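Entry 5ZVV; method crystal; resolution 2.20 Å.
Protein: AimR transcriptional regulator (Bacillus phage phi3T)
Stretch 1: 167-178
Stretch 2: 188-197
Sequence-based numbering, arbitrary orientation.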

# COMPACT_ATOMS: atom_id res chain seq x y z
N LEU A 167 1.40 0.20 4.31
CA LEU A 167 2.58 1.05 4.32
C LEU A 167 2.74 1.80 5.63
O LEU A 167 3.85 2.26 5.94
N MSE A 168 1.68 1.95 6.41
CA MSE A 168 1.84 2.44 7.77
C MSE A 168 2.63 1.40 8.54
O MSE A 168 3.70 1.70 9.10
N LYS A 169 2.12 0.17 8.53
CA LYS A 169 2.69 -0.89 9.35
C LYS A 169 4.17 -1.08 9.04
O LYS A 169 5.02 -1.00 9.93
N SER A 170 4.49 -1.28 7.76
CA SER A 170 5.89 -1.44 7.36
C SER A 170 6.73 -0.26 7.83
O SER A 170 7.84 -0.45 8.35
N THR A 171 6.21 0.96 7.69
CA THR A 171 6.96 2.12 8.15
C THR A 171 7.28 2.01 9.64
O THR A 171 8.42 2.23 10.06
N SER A 172 6.29 1.62 10.45
CA SER A 172 6.53 1.52 11.88
C SER A 172 7.52 0.42 12.21
O SER A 172 8.15 0.48 13.27
N LYS A 173 7.70 -0.55 11.32
CA LYS A 173 8.69 -1.59 11.57
C LYS A 173 10.12 -1.09 11.38
O LYS A 173 11.05 -1.77 11.82
N LEU A 174 10.30 0.07 10.76
CA LEU A 174 11.63 0.65 10.60
C LEU A 174 11.99 1.60 11.73
O LEU A 174 13.12 2.10 11.77
N LEU A 175 11.06 1.87 12.65
CA LEU A 175 11.30 2.81 13.74
C LEU A 175 12.01 2.08 14.88
O LEU A 175 11.40 1.29 15.59
N GLU A 176 13.30 2.37 15.04
CA GLU A 176 14.11 1.79 16.12
C GLU A 176 14.15 2.81 17.25
O GLU A 176 14.90 3.78 17.20
N PHE A 177 13.33 2.58 18.28
CA PHE A 177 13.31 3.49 19.43
C PHE A 177 14.62 3.45 20.21
O PHE A 177 14.93 4.42 20.91
N ASP A 178 15.39 2.36 20.10
CA ASP A 178 16.68 2.30 20.78
C ASP A 178 17.67 3.31 20.21
O ASP A 178 18.59 3.73 20.91
N SER A 188 7.46 11.81 23.54
CA SER A 188 6.49 12.38 22.61
C SER A 188 6.31 11.48 21.39
O SER A 188 5.17 11.15 21.01
N PHE A 189 7.42 11.06 20.78
CA PHE A 189 7.35 10.16 19.64
C PHE A 189 6.68 8.85 20.02
O PHE A 189 5.91 8.28 19.23
N LYS A 190 6.96 8.35 21.22
CA LYS A 190 6.31 7.13 21.69
C LYS A 190 4.79 7.29 21.71
O LYS A 190 4.06 6.42 21.24
N SER A 191 4.31 8.41 22.25
CA SER A 191 2.86 8.63 22.27
C SER A 191 2.30 8.70 20.85
O SER A 191 1.24 8.10 20.57
N ARG A 192 2.99 9.40 19.95
CA ARG A 192 2.56 9.46 18.55
C ARG A 192 2.38 8.06 17.96
O ARG A 192 1.29 7.69 17.49
N VAL A 193 3.46 7.27 17.98
CA VAL A 193 3.41 5.93 17.39
C VAL A 193 2.36 5.07 18.09
O VAL A 193 1.69 4.25 17.45
N SER A 194 2.18 5.26 19.40
CA SER A 194 1.16 4.51 20.13
C SER A 194 -0.22 4.80 19.57
O SER A 194 -1.02 3.87 19.36
N MSE A 195 -0.53 6.06 19.32
CA MSE A 195 -1.85 6.38 18.77
C MSE A 195 -2.02 5.83 17.36
O MSE A 195 -3.07 5.26 17.03
N LEU A 196 -0.99 6.00 16.53
CA LEU A 196 -1.06 5.50 15.16
C LEU A 196 -1.32 4.00 15.13
O LEU A 196 -2.22 3.52 14.43
N GLU A 197 -0.55 3.24 15.91
CA GLU A 197 -0.75 1.79 15.96
C GLU A 197 -2.08 1.43 16.60
O GLU A 197 -2.66 0.39 16.27

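The contact between these stretches of AimR is mainly apolar, with no hydrogen bond crossing it, and its side chains follow the i, i+3/i+4 repeat of stretch 2: Phe189, Val193 and Leu196 all point their CA-CB bonds toward stretch 1. From the other side come Met168, Ser172, Leu175 and Phe177. Val193, chi1 t, is the shared partner, its CG2 lying 3.8 Å from both Leu175 CD1 and Phe177 CZ. Leu175 meets it from beyond the helix in an m,t rotamer.

Phe177, chi1 m and chi2 near -90°, has the most surface covered by the other stretch, 80 Å². Its ring presents an edge to Val193. Lys190 starts sideways, and chi1 m puts its CG 3.6 Å from Phe177 CE1, oblique to the ring; the t,t,t remainder continues beyond CG. Phe189 starts toward stretch 1, yet its m rotamer leads the ring away, leaving mainly backbone near Phe177.

At the other end, selenomethionine Met168 (m,t,p) turns at chi3, and its CE sits 3.8 Å from Leu196 CD2 (Leu196 m,t). In stretch 1, Ser172 lies between Met168 and Leu175 in sequence and adds a polar contact: its CB lies 3.9 Å from Glu197 OE2. Separately, chi1 p turns Ser172 OG to donate to Lys169 O at 2.6 Å. Glu197 starts sideways, but its m,t chain brings its end nearer stretch 1. That carboxylate oxygen is hydrogen-bonded elsewhere in the structure.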

# COMPACT_ATOMS: atom_id res chain seq x y z
CB LEU A 167 2.54 2.04 3.16
CG LEU A 167 3.30 1.50 1.95
CD1 LEU A 167 2.89 2.24 0.70
CD2 LEU A 167 4.80 1.63 2.17
CB MSE A 168 0.49 2.70 8.45
CG MSE A 168 -0.31 3.86 7.89
SE MSE A 168 -1.97 4.19 8.86
CE MSE A 168 -1.21 4.81 10.56
CB LYS A 169 1.91 -2.18 9.15
CG LYS A 169 0.43 -2.05 9.52
CD LYS A 169 -0.36 -3.30 9.18
CE LYS A 169 0.02 -4.46 10.08
NZ LYS A 169 -0.81 -5.67 9.80
CB SER A 170 5.99 -1.62 5.85
OG SER A 170 5.55 -0.46 5.15
CB THR A 171 6.19 3.42 7.87
OG1 THR A 171 6.05 3.59 6.46
CG2 THR A 171 6.94 4.62 8.44
CB SER A 172 5.21 1.28 12.63
OG SER A 172 4.63 0.04 12.27
CB LYS A 173 8.43 -2.80 10.66
CG LYS A 173 7.12 -3.51 10.97
CD LYS A 173 6.85 -4.63 9.99
CE LYS A 173 5.44 -5.18 10.17
NZ LYS A 173 5.14 -6.23 9.16
CB LEU A 174 11.73 1.37 9.26
CG LEU A 174 11.37 0.54 8.02
CD1 LEU A 174 11.48 1.38 6.75
CD2 LEU A 174 12.24 -0.70 7.93
CB LEU A 175 9.98 3.40 14.22
CG LEU A 175 9.17 4.18 13.18
CD1 LEU A 175 7.87 4.67 13.78
CD2 LEU A 175 9.99 5.34 12.63
CB GLU A 176 15.51 1.44 15.62
CG GLU A 176 15.55 0.37 14.53
CD GLU A 176 15.08 -0.99 15.02
OE1 GLU A 176 14.58 -1.79 14.20
OE2 GLU A 176 15.22 -1.27 16.23
CB PHE A 177 12.14 3.15 20.35
CG PHE A 177 10.82 3.66 19.86
CD1 PHE A 177 10.39 4.94 20.17
CD2 PHE A 177 9.99 2.86 19.09
CE1 PHE A 177 9.17 5.41 19.72
CE2 PHE A 177 8.77 3.32 18.63
CZ PHE A 177 8.36 4.60 18.95
CB ASP A 178 17.25 0.88 20.68
CG ASP A 178 16.56 -0.09 21.61
OD1 ASP A 178 15.70 0.35 22.40
OD2 ASP A 178 16.87 -1.30 21.55
CB SER A 188 6.94 13.78 22.19
OG SER A 188 5.90 14.48 21.52
CB PHE A 189 8.75 9.91 19.08
CG PHE A 189 9.35 11.11 18.40
CD1 PHE A 189 8.60 12.26 18.19
CD2 PHE A 189 10.66 11.08 17.95
CE1 PHE A 189 9.15 13.36 17.55
CE2 PHE A 189 11.22 12.18 17.31
CZ PHE A 189 10.46 13.32 17.11
CB LYS A 190 6.82 6.75 23.09
CG LYS A 190 8.15 6.00 23.10
CD LYS A 190 8.54 5.65 24.53
CE LYS A 190 9.90 4.96 24.59
NZ LYS A 190 10.35 4.77 26.00
CB SER A 191 2.54 9.90 23.05
OG SER A 191 3.12 11.04 22.43
CB ARG A 192 3.56 10.25 17.72
CG ARG A 192 3.59 11.76 17.93
CD ARG A 192 4.65 12.36 17.02
NE ARG A 192 4.78 13.81 17.14
CZ ARG A 192 4.12 14.68 16.38
NH1 ARG A 192 3.26 14.26 15.46
NH2 ARG A 192 4.31 15.98 16.55
CB VAL A 193 4.80 5.28 17.44
CG1 VAL A 193 4.76 3.87 16.88
CG2 VAL A 193 5.80 6.14 16.67
CB SER A 194 1.22 4.85 21.62
OG SER A 194 2.17 4.05 22.29
CB MSE A 195 -2.10 7.89 18.80
CG MSE A 195 -2.53 8.38 20.16
SE MSE A 195 -3.73 7.07 21.02
CE MSE A 195 -5.22 7.14 19.75
CB LEU A 196 0.22 5.86 14.41
CG LEU A 196 0.29 7.35 14.05
CD1 LEU A 196 1.66 7.74 13.50
CD2 LEU A 196 -0.80 7.70 13.05
CB GLU A 197 0.41 1.13 16.70
CG GLU A 197 1.71 1.18 15.94
CD GLU A 197 2.87 0.62 16.73
OE1 GLU A 197 2.81 0.67 17.98
OE2 GLU A 197 3.83 0.13 16.11